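Local atomic coordinates of concanavalin A-like lectin protein kinase family protein (Theobroma cacao, PDB entry 6CTH), a protein that probably phosphorylates protein substrates with ATP as a plant receptor-like kinase, its kinase domain here holding an oxindole inhibitor and magnesium. Residues S15-E20 / V45-R50. Residues are numbered along the deposited sequence; the frame is centred on the assembly and turned at random.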
# COMPACT_ATOMS: atom_id res chain seq x y z
N SER A 15 -17.73 22.18 0.58
CA SER A 15 -19.10 22.46 0.16
C SER A 15 -20.08 21.45 0.76
O SER A 15 -20.88 20.86 0.04
CB SER A 15 -19.24 22.48 -1.36
OG SER A 15 -18.58 23.60 -1.91
N ASN A 16 -20.01 21.30 2.09
CA ASN A 16 -20.80 20.35 2.85
C ASN A 16 -20.64 18.96 2.28
O ASN A 16 -21.61 18.26 2.01
CB ASN A 16 -22.29 20.79 2.89
CG ASN A 16 -22.51 22.00 3.75
OD1 ASN A 16 -21.71 22.30 4.66
ND2 ASN A 16 -23.60 22.77 3.47
N PHE A 17 -19.38 18.58 2.06
CA PHE A 17 -19.04 17.26 1.54
C PHE A 17 -19.87 16.86 0.33
O PHE A 17 -20.45 15.77 0.27
CB PHE A 17 -19.16 16.24 2.68
CG PHE A 17 -18.35 16.62 3.88
CD1 PHE A 17 -16.99 16.36 3.90
CD2 PHE A 17 -18.94 17.30 4.95
CE1 PHE A 17 -16.23 16.74 4.99
CE2 PHE A 17 -18.19 17.68 6.05
CZ PHE A 17 -16.82 17.40 6.06
N ASN A 18 -19.91 17.78 -0.63
CA ASN A 18 -20.73 17.64 -1.83
C ASN A 18 -20.17 16.47 -2.62
O ASN A 18 -18.93 16.26 -2.72
CB ASN A 18 -20.66 18.90 -2.70
CG ASN A 18 -21.70 18.91 -3.81
OD1 ASN A 18 -21.54 18.20 -4.80
ND2 ASN A 18 -22.73 19.77 -3.67
N ALA A 19 -21.07 15.71 -3.25
CA ALA A 19 -20.66 14.58 -3.99
C ALA A 19 -19.70 14.90 -5.15
O ALA A 19 -18.83 14.08 -5.47
CB ALA A 19 -21.89 13.78 -4.50
N GLU A 20 -19.84 16.08 -5.74
CA GLU A 20 -18.96 16.50 -6.81
C GLU A 20 -17.51 16.65 -6.28
O GLU A 20 -16.57 16.61 -7.07
CB GLU A 20 -19.41 17.81 -7.46
CG GLU A 20 -20.69 17.67 -8.30
CD GLU A 20 -21.16 18.97 -8.96
OE1 GLU A 20 -22.41 19.16 -9.04
OE2 GLU A 20 -20.28 19.82 -9.36
N VAL A 45 -9.85 15.76 2.57
CA VAL A 45 -10.51 15.63 3.85
C VAL A 45 -11.19 14.27 3.85
O VAL A 45 -12.05 14.03 3.00
CB VAL A 45 -11.56 16.72 4.04
CG1 VAL A 45 -12.29 16.58 5.38
CG2 VAL A 45 -10.91 18.11 3.92
N LYS A 46 -10.81 13.42 4.79
CA LYS A 46 -11.48 12.14 5.01
C LYS A 46 -12.53 12.28 6.11
O LYS A 46 -12.22 12.62 7.25
CB LYS A 46 -10.45 11.09 5.38
CG LYS A 46 -11.06 9.70 5.58
CD LYS A 46 -10.01 8.62 5.64
CE LYS A 46 -10.65 7.24 5.59
NZ LYS A 46 -9.59 6.23 5.45
N LYS A 47 -13.79 12.01 5.74
CA LYS A 47 -14.90 12.00 6.64
C LYS A 47 -15.15 10.57 7.10
O LYS A 47 -15.50 9.70 6.30
CB LYS A 47 -16.13 12.53 5.92
CG LYS A 47 -17.35 12.66 6.81
CD LYS A 47 -18.41 13.45 6.07
CE LYS A 47 -19.60 13.72 6.98
NZ LYS A 47 -20.42 12.50 7.23
N VAL A 48 -14.97 10.33 8.39
CA VAL A 48 -15.05 9.00 8.93
C VAL A 48 -16.48 8.52 8.99
O VAL A 48 -17.41 9.27 9.27
CB VAL A 48 -14.38 8.91 10.30
CG1 VAL A 48 -14.63 7.59 11.00
CG2 VAL A 48 -12.88 9.19 10.14
N SER A 49 -16.61 7.25 8.66
CA SER A 49 -17.87 6.54 8.64
C SER A 49 -18.10 6.02 10.07
O SER A 49 -17.27 5.28 10.61
CB SER A 49 -17.77 5.39 7.63
OG SER A 49 -18.87 4.52 7.79
N ARG A 50 -19.23 6.39 10.68
CA ARG A 50 -19.64 5.87 12.00
C ARG A 50 -20.61 4.68 11.88
O ARG A 50 -21.35 4.40 12.83
CB ARG A 50 -20.32 6.98 12.83
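Lys47 sets CD over one face of the Phe17 ring, almost above its middle: Lys47 CD lies 3.8 Å from the centroid of that ring and 10° off its normal, a CH-pi contact. The same methylene is about equally far from several ring carbons, Phe17 CG at 3.9 Å being one, so it rests on the ring as a whole. Val45 comes in at the ring edge instead, its CG1 lying in the ring plane 4.0 Å from Phe17 CE1.

On strand 41-48 the CB atoms of Val45 and Lys47 point toward the loop and that of Lys46 away from it; Lys46 belongs to the inhibitor pocket. An extended Lys47 chain, CG anti to the backbone N (chi1 -176°), carries CD out to the ring; a bend at chi4 then turns the amine, which makes a long, weak ion pair with Glu86. Phe17 itself follows the Schellman motif in which Ser15, just after helix 7-14, takes a positive phi, and its N is hydrogen-bonded to Thr14 OG1. Beyond it, Asn18 OD1 accepts from Glu20 N at 2.9 Å, an Asx turn leading toward strand 22-25. Tyr32 meets the Phe17 ring edge-to-face and Met88 also touches it, so strands 29-36 and 86-92 also contribute to its surroundings.

Here the loop between helix 7-14 and strand 22-25, which leads into the glycine-rich loop, packs on the outer side of the N-lobe sheet, with the inhibitor on the other. No hydrogen bond crosses between the segments; at 5.8 Å from the Phe17 centroid, Lys47 NZ adds at most a weak cation-pi attraction, leaving dispersion and the hydrophobic effect as the probable main forces.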